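Local coordinates for uncharacterized protein (Mycobacterium tuberculosis CAS/NITR204, PDB 5VYQ), which probably transfers a formyl group from a folate cofactor to the amino group of dTDP-4-amino-4,6-dideoxyglucose, which it binds here beside folinic acid, at residues A42-M47 / E172-I177; Q51-Q56 / C84-P89; E150-S155 / L247-P252; L202-L207 / N230-D235. One frame throughout, in Å; residues are numbered along the deposited sequence. Where two conformers were deposited one is given.

The four contacts run from the mixed sheet of the formyltransferase fold out to the dimer interface. Interaction 1 is largely buried and apolar at its centre, with a salt bridge at its more exposed side, and packs helix 155-179 against the end of helix 31-43 and the turn leading to strand 47-50. Interaction 2, about 22 Å from it between centres, joins two loops by van der Waals contact beside both ligands. Interactions 3 and 4 reach the same small sheet, through neighbouring strands 240-249 and 231-234, and both touch the second subunit; the first is a surface contact without direct hydrogen bonds, the second is backbone-bonded. Interactions 2 and 4 hold different portions of dTDP-4-amino-4,6-dideoxyglucose, its diphosphate and its thymine.

Interaction 1. Residues A42-M47 / E172-I177; sequences ARHGDM and EHFDAI
Arg43, at the end of helix 31-43, reaches over to Phe174 and Asp175, in a contact between helix 155-179 and the end of helix 31-43 with the turn that follows, at one side of the mixed sheet of the formyltransferase fold. The arginine chain is extended from CG to NE, which lays its guanidinium over the base of Phe174: CB of Phe174 lies 3.8 Å above the guanidinium plane, over its centre. Arg43 NH1 then forms a salt bridge with Asp175 OD1 at 2.9 Å, but the N-H...O angle of 133° shows a bent bond, and NH1 meets the oxygen from above the carboxylate plane. Arg43 NH2 is held by the backbone oxygen of Leu171.

With CG turned away from the backbone N (chi1 -176°), the His44 side chain reaches Phe174, and its ring receives the edge of that phenyl in an offset edge-to-face pair, planes at 74°. Its NE2 bonds to Val22 O, which fixes the imidazole from beyond the contact. Met47 opens strand 47-50 and brings CE to 3.9 Å from Phe174 CZ, while Ile24 and Leu40 also pack on the Phe174 side chain. Two waters complete the polar side; one accepts from Arg43 NE and donates to Asp175 OD1, the water oxygen lying 2.6 Å from OD1.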
# COMPACT_ATOMS: atom_id res chain seq x y z
N ALA A 42 10.58 15.28 -35.51
CA ALA A 42 9.88 15.01 -36.76
C ALA A 42 9.14 16.25 -37.28
O ALA A 42 8.90 16.41 -38.46
CB ALA A 42 8.93 13.84 -36.56
N ARG A 43 8.77 17.17 -36.40
CA ARG A 43 8.06 18.38 -36.76
C ARG A 43 8.98 19.57 -37.08
O ARG A 43 8.52 20.66 -37.43
CB ARG A 43 7.20 18.77 -35.55
CG ARG A 43 6.00 19.64 -35.83
CD ARG A 43 5.20 19.78 -34.55
NE ARG A 43 4.47 21.03 -34.65
CZ ARG A 43 3.51 21.47 -33.84
NH1 ARG A 43 2.96 22.68 -34.10
NH2 ARG A 43 3.08 20.70 -32.83
N HIS A 44 10.28 19.40 -36.89
CA HIS A 44 11.19 20.54 -36.97
C HIS A 44 12.59 19.99 -37.21
O HIS A 44 13.17 19.35 -36.35
CB HIS A 44 11.16 21.39 -35.69
CG HIS A 44 12.01 22.63 -35.76
ND1 HIS A 44 11.52 23.85 -36.15
CD2 HIS A 44 13.32 22.82 -35.49
CE1 HIS A 44 12.50 24.74 -36.13
NE2 HIS A 44 13.61 24.13 -35.75
N GLY A 45 13.12 20.21 -38.40
CA GLY A 45 14.39 19.58 -38.77
C GLY A 45 15.62 20.08 -38.02
O GLY A 45 16.44 19.28 -37.58
N ASP A 46 15.72 21.38 -37.80
CA ASP A 46 16.94 21.92 -37.23
C ASP A 46 16.79 21.90 -35.69
O ASP A 46 16.67 22.96 -35.08
CB ASP A 46 17.19 23.34 -37.76
CG ASP A 46 18.65 23.80 -37.57
OD1 ASP A 46 19.47 23.00 -37.05
OD2 ASP A 46 18.94 24.98 -37.88
N MET A 47 16.85 20.71 -35.11
CA MET A 47 16.66 20.49 -33.68
C MET A 47 17.58 19.41 -33.22
O MET A 47 17.51 18.31 -33.78
CB MET A 47 15.20 20.11 -33.42
CG MET A 47 14.90 19.76 -31.98
SD MET A 47 13.16 19.32 -31.75
CE MET A 47 12.48 20.96 -31.87
N GLU A 172 0.49 21.74 -28.69
CA GLU A 172 -0.32 22.91 -28.98
C GLU A 172 0.47 24.18 -29.23
O GLU A 172 0.15 24.93 -30.16
CB GLU A 172 -1.22 23.20 -27.79
CG GLU A 172 -2.36 22.23 -27.61
CD GLU A 172 -3.13 22.38 -26.30
OE1 GLU A 172 -3.71 21.35 -25.83
OE2 GLU A 172 -3.18 23.52 -25.80
N HIS A 173 1.47 24.45 -28.36
CA HIS A 173 2.15 25.71 -28.37
C HIS A 173 3.50 25.75 -29.10
O HIS A 173 4.17 26.77 -29.06
CB HIS A 173 2.30 26.26 -26.96
CG HIS A 173 0.99 26.56 -26.33
ND1 HIS A 173 0.29 27.72 -26.59
CD2 HIS A 173 0.20 25.82 -25.51
CE1 HIS A 173 -0.83 27.71 -25.91
NE2 HIS A 173 -0.92 26.57 -25.26
N PHE A 174 3.91 24.65 -29.72
CA PHE A 174 5.26 24.54 -30.26
C PHE A 174 5.56 25.67 -31.25
O PHE A 174 6.61 26.31 -31.18
CB PHE A 174 5.47 23.23 -30.97
CG PHE A 174 6.84 23.15 -31.60
CD1 PHE A 174 7.96 23.10 -30.80
CD2 PHE A 174 7.00 23.28 -32.97
CE1 PHE A 174 9.24 23.07 -31.36
CE2 PHE A 174 8.27 23.26 -33.54
CZ PHE A 174 9.39 23.13 -32.74
N ASP A 175 4.63 25.94 -32.18
CA ASP A 175 4.96 26.99 -33.14
C ASP A 175 5.28 28.31 -32.45
O ASP A 175 6.23 29.00 -32.85
CB ASP A 175 3.83 27.23 -34.17
CG ASP A 175 3.58 26.06 -35.08
OD1 ASP A 175 4.31 25.05 -35.04
OD2 ASP A 175 2.61 26.18 -35.88
N ALA A 176 4.47 28.71 -31.47
CA ALA A 176 4.69 30.00 -30.78
C ALA A 176 6.02 29.99 -30.03
O ALA A 176 6.73 31.00 -29.95
CB ALA A 176 3.55 30.33 -29.83
N ILE A 177 6.33 28.84 -29.44
CA ILE A 177 7.56 28.68 -28.71
C ILE A 177 8.74 28.83 -29.63
O ILE A 177 9.69 29.58 -29.37
CB ILE A 177 7.60 27.33 -27.98
CG1 ILE A 177 6.57 27.30 -26.85
CG2 ILE A 177 8.99 27.06 -27.35
CD1 ILE A 177 6.17 25.90 -26.41
O HOH W 1 1.95 24.77 -32.57
O HOH W 2 4.97 23.39 -36.88

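Interaction 2. Residues Q51-Q56 / C84-P89; sequences QSPIGQ and CKQRFP. With FON (N-{[4-({[(6R)-2-amino-5-formyl-4-oxo-1,4,5,6,7,8-hexahydropteridin-6-yl]methyl}amino)phenyl]carbonyl}-L-glutamic acid), chain C; 0FX (dTDP-4-amino-4,6-dideoxyglucose), chain D.
The loops after strands 47-50 and 78-82 meet beside the paired ligand sites of the formyltransferase domain, where residues 84-88 line the folinic acid pocket and Cys84 and Lys85 also border the nucleotide sugar. Across the contact, Ser52 CB rests 3.8 Å from Gln86 CB, and Ile54 CG2 lies at the same separation from Lys85 CB, the two side chains crossing at about a right angle. Pro53 CD approaches Gln86 OE1 to 3.2 Å. That amide is tied beyond the contact, OE1 to Val65 N and NE2 to Asp64, so both of its polar ends are held. Ser52 OG accepts from Ile54 N in an ST turn, and Asp29 bonds both to this hydroxyl and to Lys85 N, bridging the two loops.

Bends at chi2 (-95°) and chi4 lead the lysine chain away from Ile54 to the diphosphate, where Lys85 NZ bonds to O1P of the sugar nucleotide at 3.0 Å. The pterin is read by backbone carbonyls: its NA2 donates almost straight to Phe88 O (3.2 Å, 175°), whereas the bond from N8 to Gln86 O is weak at 121°. With no hydrogen bond passing directly between the loops, their direct contact is van der Waals packing, while Lys85 NZ and the carbonyl oxygens of Gln86 and Phe88 serve the ligands; the lysine charge would be expected to offset that of the diphosphate.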
# COMPACT_ATOMS: atom_id res chain seq x y z
N GLN A 51 21.09 14.88 -23.54
CA GLN A 51 20.91 14.84 -22.11
C GLN A 51 22.07 15.50 -21.42
O GLN A 51 23.09 15.78 -22.03
CB GLN A 51 20.66 13.43 -21.61
CG GLN A 51 21.90 12.56 -21.64
CD GLN A 51 21.62 11.18 -21.05
OE1 GLN A 51 20.91 11.00 -20.07
NE2 GLN A 51 22.20 10.18 -21.67
N SER A 52 21.86 15.83 -20.16
CA SER A 52 22.92 16.48 -19.38
C SER A 52 23.85 15.39 -18.82
O SER A 52 23.66 14.18 -19.03
CB SER A 52 22.31 17.42 -18.35
OG SER A 52 22.04 16.72 -17.18
N PRO A 53 24.92 15.83 -18.14
CA PRO A 53 25.75 14.83 -17.47
C PRO A 53 25.01 14.08 -16.34
O PRO A 53 25.44 13.02 -15.93
CB PRO A 53 26.91 15.65 -16.88
CG PRO A 53 26.81 17.03 -17.47
CD PRO A 53 25.37 17.21 -17.87
N ILE A 54 23.91 14.65 -15.83
CA ILE A 54 23.10 14.05 -14.77
C ILE A 54 22.13 12.98 -15.29
O ILE A 54 21.75 12.07 -14.55
CB ILE A 54 22.36 15.14 -13.98
CG1 ILE A 54 23.35 16.16 -13.39
CG2 ILE A 54 21.44 14.53 -12.92
CD1 ILE A 54 22.70 17.45 -12.92
N GLY A 55 21.77 13.07 -16.56
CA GLY A 55 20.85 12.14 -17.17
C GLY A 55 21.35 10.72 -17.15
O GLY A 55 22.55 10.50 -17.19
N GLN A 56 20.42 9.77 -17.09
CA GLN A 56 20.74 8.36 -17.28
C GLN A 56 19.94 7.72 -18.41
O GLN A 56 19.53 6.54 -18.31
CB GLN A 56 20.45 7.62 -15.97
CG GLN A 56 21.29 8.15 -14.82
CD GLN A 56 21.08 7.30 -13.59
OE1 GLN A 56 20.39 7.70 -12.65
NE2 GLN A 56 21.65 6.10 -13.61
N CYS A 84 15.58 19.08 -17.97
CA CYS A 84 17.01 19.03 -17.78
C CYS A 84 17.35 19.25 -16.32
O CYS A 84 16.89 20.22 -15.72
CB CYS A 84 17.67 20.15 -18.62
SG CYS A 84 19.45 20.21 -18.47
N LYS A 85 18.15 18.37 -15.75
CA LYS A 85 18.47 18.46 -14.32
C LYS A 85 19.63 19.42 -14.03
O LYS A 85 19.74 19.88 -12.88
CB LYS A 85 18.78 17.08 -13.70
CG LYS A 85 17.58 16.15 -13.62
CD LYS A 85 16.86 16.19 -12.27
CE LYS A 85 15.72 15.18 -12.07
NZ LYS A 85 15.98 13.80 -12.56
N GLN A 86 20.40 19.75 -15.06
CA GLN A 86 21.55 20.66 -14.91
C GLN A 86 21.07 22.12 -14.93
O GLN A 86 20.41 22.51 -15.89
CB GLN A 86 22.53 20.42 -16.05
CG GLN A 86 23.77 21.29 -15.88
CD GLN A 86 24.92 20.86 -16.78
OE1 GLN A 86 24.71 20.33 -17.88
NE2 GLN A 86 26.15 21.18 -16.35
N ARG A 87 21.39 22.92 -13.92
CA ARG A 87 21.00 24.32 -13.91
C ARG A 87 21.71 25.05 -15.06
O ARG A 87 22.86 24.76 -15.38
CB ARG A 87 21.34 24.98 -12.56
CG ARG A 87 20.60 26.28 -12.32
CD ARG A 87 20.57 26.63 -10.85
NE ARG A 87 19.87 27.88 -10.60
CZ ARG A 87 19.38 28.17 -9.41
NH1 ARG A 87 18.75 29.31 -9.18
NH2 ARG A 87 19.52 27.28 -8.43
N PHE A 88 21.00 25.98 -15.69
CA PHE A 88 21.52 26.79 -16.79
C PHE A 88 22.18 27.99 -16.11
O PHE A 88 21.51 28.72 -15.37
CB PHE A 88 20.40 27.27 -17.69
CG PHE A 88 19.79 26.21 -18.60
CD1 PHE A 88 18.92 26.61 -19.59
CD2 PHE A 88 20.11 24.84 -18.54
CE1 PHE A 88 18.31 25.72 -20.47
CE2 PHE A 88 19.50 23.95 -19.40
CZ PHE A 88 18.62 24.37 -20.38
N PRO A 89 23.46 28.22 -16.38
CA PRO A 89 24.06 29.41 -15.80
C PRO A 89 23.62 30.72 -16.42
O PRO A 89 23.04 30.74 -17.52
CB PRO A 89 25.54 29.22 -16.06
CG PRO A 89 25.57 28.40 -17.30
CD PRO A 89 24.40 27.46 -17.21
N1 FON C . 18.12 26.64 -14.94
C2 FON C . 17.63 27.76 -14.40
NA2 FON C . 18.43 28.86 -14.36
N3 FON C . 16.38 27.77 -13.91
C4 FON C . 15.56 26.69 -13.93
O4 FON C . 14.39 26.75 -13.50
C4A FON C . 16.06 25.45 -14.55
N5 FON C . 15.38 24.22 -14.62
C6 FON C . 16.25 23.04 -14.67
C7 FON C . 17.19 23.21 -15.88
N8 FON C . 17.94 24.43 -15.69
C8A FON C . 17.42 25.51 -15.07
C9 FON C . 17.01 22.78 -13.35
N10 FON C . 16.05 22.43 -12.31
C11 FON C . 17.08 21.56 -8.38
C12 FON C . 15.74 21.62 -8.77
C13 FON C . 15.43 21.91 -10.10
C14 FON C . 16.42 22.13 -11.04
C15 FON C . 17.76 22.08 -10.66
C16 FON C . 18.08 21.80 -9.33
C FON C . 17.41 21.24 -6.91
O FON C . 16.55 20.83 -6.10
N FON C . 18.68 21.39 -6.52
CA FON C . 19.17 21.03 -5.19
CB FON C . 20.34 20.04 -5.25
CG FON C . 19.89 18.76 -5.96
CD FON C . 20.73 17.52 -5.75
OE1 FON C . 21.43 17.43 -4.72
OE2 FON C . 20.66 16.59 -6.61
CT FON C . 19.55 22.28 -4.46
O1 FON C . 19.64 22.18 -3.22
O2 FON C . 19.74 23.34 -5.11
CP1 FON C . 14.12 24.16 -14.59
O3 FON C . 13.53 23.09 -14.62
O4P 0FX D . 9.83 14.88 -13.55
P2 0FX D . 11.29 15.13 -13.39
O3P 0FX D . 12.14 14.96 -14.64
O1G 0FX D . 11.31 16.59 -12.70
C1G 0FX D . 12.37 17.03 -11.88
C2G 0FX D . 11.81 18.16 -11.00
O2G 0FX D . 10.68 17.60 -10.30
C3G 0FX D . 11.30 19.30 -11.90
O3G 0FX D . 10.58 20.30 -11.14
C4G 0FX D . 12.46 19.82 -12.74
N4A 0FX D . 11.90 20.86 -13.63
C5G 0FX D . 13.06 18.65 -13.53
C6G 0FX D . 14.40 19.11 -14.10
O5G 0FX D . 13.42 17.52 -12.71
OPP 0FX D . 11.92 14.24 -12.21
P 0FX D . 12.25 12.66 -12.16
O1P 0FX D . 13.50 12.54 -11.38
O2P 0FX D . 12.10 12.08 -13.54
O5 0FX D . 11.06 12.03 -11.29
C5 0FX D . 9.75 11.91 -11.80
C4 0FX D . 8.80 11.60 -10.66
O4 0FX D . 9.15 10.33 -10.12
C3 0FX D . 8.86 12.53 -9.44
O3 0FX D . 8.02 13.67 -9.64
C2 0FX D . 8.36 11.69 -8.28
C1 0FX D . 8.89 10.35 -8.71
N11 0FX D . 10.14 10.00 -8.02
C61 0FX D . 11.37 10.05 -8.59
C51 0FX D . 12.49 9.68 -7.88
C5A 0FX D . 13.85 9.79 -8.54
C21 0FX D . 10.05 9.41 -6.76
O21 0FX D . 8.86 9.31 -6.22
N31 0FX D . 11.12 9.05 -6.05
C41 0FX D . 12.34 9.13 -6.63
O41 0FX D . 13.40 8.73 -5.90

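Interaction 3. Residues E150-S155 / L247-P252; sequences ESWDSS and LEPEKP. With EDO (1,2-ethanediol), chain E; EDO (1,2-ethanediol), chain F.
A chi1 of 57° sets Trp152 CG between its own backbone N and carbonyl carbon, and with chi2 at 92° the indole presents a face to Pro249, at the end of strand 240-249. The tryptophan belongs to a type I beta turn, Glu150 to Asp153, closed by Asp153 N to Glu150 O and braced by Glu150 N donating to Asp153 OD2 (2.8 Å). Pro249 CG sits 3.7 Å from Trp152 CG and only 7° off the normal through the centre of the five-membered ring, a CH-pi contact. Glu150 CB covers the opposite face, so the indole is clamped between the two.

This joins the turn before helix 155-179 to the C-terminal strand, whose residues 247-249 extend the sheet into the second subunit as an antiparallel ladder. Arg239 of that subunit makes a cation-pi contact with Trp152, and its Asp235 bonds to Ser151 OG. Two residues earlier in the strand than Pro249, Leu247 packs against the turn's backbone, its CB 3.6 Å from Trp152 O.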
# COMPACT_ATOMS: atom_id res chain seq x y z
N GLU A 150 -7.37 13.87 -7.52
CA GLU A 150 -8.51 13.19 -6.93
C GLU A 150 -8.11 12.61 -5.55
O GLU A 150 -6.93 12.51 -5.20
CB GLU A 150 -8.95 12.05 -7.84
CG GLU A 150 -9.26 12.41 -9.30
CD GLU A 150 -10.33 13.46 -9.46
OE1 GLU A 150 -11.15 13.64 -8.55
OE2 GLU A 150 -10.32 14.13 -10.52
N SER A 151 -9.10 12.20 -4.78
CA SER A 151 -8.86 11.67 -3.44
C SER A 151 -8.14 10.35 -3.45
O SER A 151 -7.49 10.01 -2.45
CB SER A 151 -10.20 11.48 -2.71
OG SER A 151 -10.99 10.48 -3.35
N TRP A 152 -8.23 9.62 -4.55
CA TRP A 152 -7.53 8.37 -4.70
C TRP A 152 -6.17 8.47 -5.41
O TRP A 152 -5.51 7.47 -5.63
CB TRP A 152 -8.40 7.34 -5.43
CG TRP A 152 -8.85 7.78 -6.76
CD1 TRP A 152 -8.24 7.57 -7.97
CD2 TRP A 152 -10.05 8.54 -7.05
NE1 TRP A 152 -8.99 8.15 -8.98
CE2 TRP A 152 -10.08 8.77 -8.44
CE3 TRP A 152 -11.07 9.06 -6.25
CZ2 TRP A 152 -11.12 9.47 -9.06
CZ3 TRP A 152 -12.12 9.74 -6.86
CH2 TRP A 152 -12.12 9.95 -8.25
N ASP A 153 -5.75 9.68 -5.77
CA ASP A 153 -4.49 9.84 -6.52
C ASP A 153 -3.27 9.68 -5.59
O ASP A 153 -3.30 9.99 -4.39
CB ASP A 153 -4.40 11.20 -7.18
CG ASP A 153 -4.97 11.21 -8.63
OD1 ASP A 153 -4.76 10.25 -9.38
OD2 ASP A 153 -5.66 12.20 -8.96
N SER A 154 -2.20 9.17 -6.18
CA SER A 154 -0.87 9.18 -5.60
C SER A 154 0.03 10.06 -6.45
O SER A 154 -0.38 10.51 -7.53
CB SER A 154 -0.37 7.73 -5.60
OG SER A 154 -0.43 7.22 -6.90
N SER A 155 1.25 10.27 -5.97
CA SER A 155 2.24 10.92 -6.83
C SER A 155 2.33 10.25 -8.21
O SER A 155 2.33 10.90 -9.27
CB SER A 155 3.59 10.98 -6.15
OG SER A 155 4.58 11.37 -7.09
N LEU A 247 -4.62 2.80 -3.28
CA LEU A 247 -5.93 3.40 -3.17
C LEU A 247 -6.73 3.02 -4.42
O LEU A 247 -6.25 3.19 -5.52
CB LEU A 247 -5.85 4.93 -3.14
CG LEU A 247 -5.00 5.49 -1.99
CD1 LEU A 247 -4.81 6.99 -2.07
CD2 LEU A 247 -5.63 5.13 -0.67
N GLU A 248 -7.95 2.58 -4.23
CA GLU A 248 -8.81 2.21 -5.35
C GLU A 248 -10.19 2.75 -5.12
O GLU A 248 -10.89 2.39 -4.17
CB GLU A 248 -8.79 0.69 -5.48
CG GLU A 248 -9.72 0.11 -6.55
CD GLU A 248 -10.10 -1.35 -6.31
OE1 GLU A 248 -9.48 -2.03 -5.47
OE2 GLU A 248 -11.07 -1.84 -6.92
N PRO A 249 -10.66 3.61 -6.04
CA PRO A 249 -11.99 4.15 -5.80
C PRO A 249 -13.02 3.09 -6.18
O PRO A 249 -12.78 2.30 -7.08
CB PRO A 249 -12.07 5.33 -6.77
CG PRO A 249 -11.10 5.05 -7.84
CD PRO A 249 -10.02 4.19 -7.23
N GLU A 250 -14.16 3.10 -5.50
CA GLU A 250 -15.22 2.13 -5.79
C GLU A 250 -15.76 2.41 -7.20
O GLU A 250 -15.94 3.57 -7.58
CB GLU A 250 -16.30 2.25 -4.73
CG GLU A 250 -17.32 1.11 -4.79
CD GLU A 250 -18.30 1.15 -3.65
OE1 GLU A 250 -18.79 2.25 -3.34
OE2 GLU A 250 -18.51 0.07 -3.05
N LYS A 251 -15.92 1.36 -7.99
CA LYS A 251 -16.47 1.52 -9.34
C LYS A 251 -17.96 1.83 -9.20
O LYS A 251 -18.62 1.26 -8.33
CB LYS A 251 -16.28 0.23 -10.16
N PRO A 252 -18.49 2.74 -10.03
CA PRO A 252 -19.95 2.70 -10.27
C PRO A 252 -20.35 1.56 -11.21
O PRO A 252 -20.32 0.39 -10.81
CB PRO A 252 -20.27 4.08 -10.86
CG PRO A 252 -18.97 4.69 -11.27
CD PRO A 252 -17.85 3.93 -10.61
C1 EDO E . -7.14 10.85 0.93
O1 EDO E . -7.76 11.48 -0.20
C2 EDO E . -7.76 11.52 2.15
O2 EDO E . -7.44 12.90 2.23
C1 EDO F . -1.47 2.94 -6.95
O1 EDO F . -1.76 1.59 -6.55
C2 EDO F . -1.53 3.84 -5.72
O2 EDO F . -2.89 3.95 -5.29

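Interaction 4. Residues L202-L207 / N230-D235. With 0FX (dTDP-4-amino-4,6-dideoxyglucose), chain D.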
# COMPACT_ATOMS: atom_id res chain seq x y z
N LEU A 202 10.71 15.06 3.94
CA LEU A 202 9.33 14.57 3.97
C LEU A 202 9.19 13.04 3.98
O LEU A 202 8.21 12.46 4.52
CB LEU A 202 8.65 15.15 2.73
CG LEU A 202 7.13 15.17 2.61
CD1 LEU A 202 6.43 15.95 3.72
CD2 LEU A 202 6.81 15.83 1.28
N ARG A 203 10.12 12.38 3.31
CA ARG A 203 10.20 10.92 3.20
C ARG A 203 10.07 10.21 4.54
O ARG A 203 9.51 9.11 4.64
CB ARG A 203 11.53 10.47 2.57
CG ARG A 203 11.63 10.63 1.06
CD ARG A 203 12.99 10.21 0.57
NE ARG A 203 13.08 8.77 0.60
CZ ARG A 203 14.19 8.09 0.40
NH1 ARG A 203 15.34 8.73 0.15
NH2 ARG A 203 14.12 6.77 0.40
N ARG A 204 10.67 10.78 5.56
CA ARG A 204 10.81 10.11 6.84
C ARG A 204 9.57 10.37 7.66
O ARG A 204 9.19 11.52 7.87
CB ARG A 204 12.05 10.63 7.57
CG ARG A 204 12.27 9.93 8.89
CD ARG A 204 13.40 10.66 9.62
NE ARG A 204 12.75 11.86 10.12
CZ ARG A 204 12.10 11.99 11.28
NH1 ARG A 204 12.07 11.03 12.20
NH2 ARG A 204 11.53 13.16 11.56
N LEU A 205 8.90 9.29 8.04
CA LEU A 205 7.67 9.36 8.81
C LEU A 205 8.01 9.25 10.30
O LEU A 205 8.63 8.28 10.71
CB LEU A 205 6.74 8.22 8.47
CG LEU A 205 6.46 8.02 6.97
CD1 LEU A 205 5.54 6.84 6.79
CD2 LEU A 205 5.85 9.32 6.43
N ASP A 206 7.55 10.22 11.08
CA ASP A 206 7.68 10.17 12.54
C ASP A 206 6.41 9.48 13.10
O ASP A 206 5.32 10.02 12.99
CB ASP A 206 7.76 11.60 13.08
CG ASP A 206 7.98 11.66 14.60
OD1 ASP A 206 7.79 10.65 15.30
OD2 ASP A 206 8.34 12.77 15.06
N LEU A 207 6.60 8.33 13.72
CA LEU A 207 5.49 7.55 14.24
C LEU A 207 4.74 8.26 15.32
O LEU A 207 3.57 7.97 15.53
CB LEU A 207 5.96 6.19 14.76
CG LEU A 207 6.58 5.23 13.77
CD1 LEU A 207 6.96 3.93 14.45
CD2 LEU A 207 5.76 5.03 12.51
N ASN A 230 10.01 5.42 -1.25
CA ASN A 230 10.17 6.76 -0.77
C ASN A 230 9.93 6.92 0.73
O ASN A 230 10.79 7.42 1.44
CB ASN A 230 9.19 7.72 -1.48
CG ASN A 230 9.46 7.91 -2.97
OD1 ASN A 230 10.62 8.04 -3.43
ND2 ASN A 230 8.40 7.99 -3.72
N ALA A 231 8.72 6.60 1.22
CA ALA A 231 8.40 6.80 2.63
C ALA A 231 9.02 5.68 3.49
O ALA A 231 9.04 4.51 3.07
CB ALA A 231 6.90 6.73 2.78
N TRP A 232 9.52 6.09 4.65
CA TRP A 232 10.07 5.12 5.59
C TRP A 232 9.88 5.60 6.99
O TRP A 232 9.77 6.79 7.27
CB TRP A 232 11.56 4.91 5.30
CG TRP A 232 12.42 6.13 5.35
CD1 TRP A 232 12.59 7.07 4.36
CD2 TRP A 232 13.26 6.58 6.43
NE1 TRP A 232 13.46 8.06 4.76
CE2 TRP A 232 13.91 7.77 6.01
CE3 TRP A 232 13.55 6.08 7.69
CZ2 TRP A 232 14.83 8.45 6.81
CZ3 TRP A 232 14.45 6.76 8.49
CH2 TRP A 232 15.07 7.95 8.06
N PHE A 233 9.84 4.66 7.91
CA PHE A 233 9.92 4.96 9.34
C PHE A 233 10.99 4.05 9.93
O PHE A 233 11.41 3.10 9.28
CB PHE A 233 8.58 4.77 10.02
CG PHE A 233 8.03 3.36 9.97
CD1 PHE A 233 7.15 2.97 8.95
CD2 PHE A 233 8.26 2.46 10.98
CE1 PHE A 233 6.59 1.71 8.91
CE2 PHE A 233 7.73 1.18 10.95
CZ PHE A 233 6.89 0.79 9.91
N VAL A 234 11.39 4.36 11.15
CA VAL A 234 12.25 3.47 11.93
C VAL A 234 11.42 2.98 13.11
O VAL A 234 10.74 3.76 13.76
CB VAL A 234 13.55 4.20 12.36
CG1 VAL A 234 14.38 3.30 13.25
CG2 VAL A 234 14.34 4.46 11.08
N ASP A 235 11.39 1.66 13.29
CA ASP A 235 10.64 1.06 14.38
C ASP A 235 11.41 1.18 15.68
O ASP A 235 12.54 1.66 15.70
CB ASP A 235 10.15 -0.35 14.06
CG ASP A 235 11.22 -1.42 14.05
OD1 ASP A 235 12.30 -1.20 14.64
OD2 ASP A 235 10.99 -2.48 13.40
O4P 0FX D . 9.83 14.88 -13.55
P2 0FX D . 11.29 15.13 -13.39
O3P 0FX D . 12.14 14.96 -14.64
O1G 0FX D . 11.31 16.59 -12.70
C1G 0FX D . 12.37 17.03 -11.88
C2G 0FX D . 11.81 18.16 -11.00
O2G 0FX D . 10.68 17.60 -10.30
C3G 0FX D . 11.30 19.30 -11.90
O3G 0FX D . 10.58 20.30 -11.14
C4G 0FX D . 12.46 19.82 -12.74
N4A 0FX D . 11.90 20.86 -13.63
C5G 0FX D . 13.06 18.65 -13.53
C6G 0FX D . 14.40 19.11 -14.10
O5G 0FX D . 13.42 17.52 -12.71
OPP 0FX D . 11.92 14.24 -12.21
P 0FX D . 12.25 12.66 -12.16
O1P 0FX D . 13.50 12.54 -11.38
O2P 0FX D . 12.10 12.08 -13.54
O5 0FX D . 11.06 12.03 -11.29
C5 0FX D . 9.75 11.91 -11.80
C4 0FX D . 8.80 11.60 -10.66
O4 0FX D . 9.15 10.33 -10.12
C3 0FX D . 8.86 12.53 -9.44
O3 0FX D . 8.02 13.67 -9.64
C2 0FX D . 8.36 11.69 -8.28
C1 0FX D . 8.89 10.35 -8.71
N11 0FX D . 10.14 10.00 -8.02
C61 0FX D . 11.37 10.05 -8.59
C51 0FX D . 12.49 9.68 -7.88
C5A 0FX D . 13.85 9.79 -8.54
C21 0FX D . 10.05 9.41 -6.76
O21 0FX D . 8.86 9.31 -6.22
N31 0FX D . 11.12 9.05 -6.05
C41 0FX D . 12.34 9.13 -6.63
O41 0FX D . 13.40 8.73 -5.90
O HOH W 3 10.52 7.04 12.06
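Arg203 and Trp232 make the first link: Trp232 N donates to Arg203 O at 3.0 Å, and Leu205 N returns a bond to Trp232 O at 2.8 Å and 175°. The two bonds flank Arg204 in a single beta bridge with Trp232, although residues 204-207 are not a regular strand. End to end the segments diverge by only 31°, so the bridge is parallel in sense. A water extends the pairing by donating to Leu205 O and accepting from Val234 N.

Side chains reinforce it. Arg204 CG lies over the indole face, 3.7 Å from the centroid of the six-membered ring of Trp232, a CH-pi contact. A bend at chi3 turns the Arg203 guanidinium so that NE donates to Asn230 O (2.8 Å, 169°), in the carbonyl plane and on a lone pair; Glu200 pairs with NH1. Leu207 CD2 packs on Phe233 CB at 3.8 Å, and Leu217 of the second subunit touches both residues.

Just before the strand, Asn230 reads the thymine: OD1 accepts from ligand N31 and ND2 donates to O21, each at 2.9 Å, while Leu223 O also takes ND2. Arg203 thus holds the backbone of a base-recognising residue. Strand 231-234 pairs antiparallel with strand 240-249, placing the whole arrangement in the C-terminal dimerisation region of this N-formyltransferase family, at the base end of the sugar-nucleotide site.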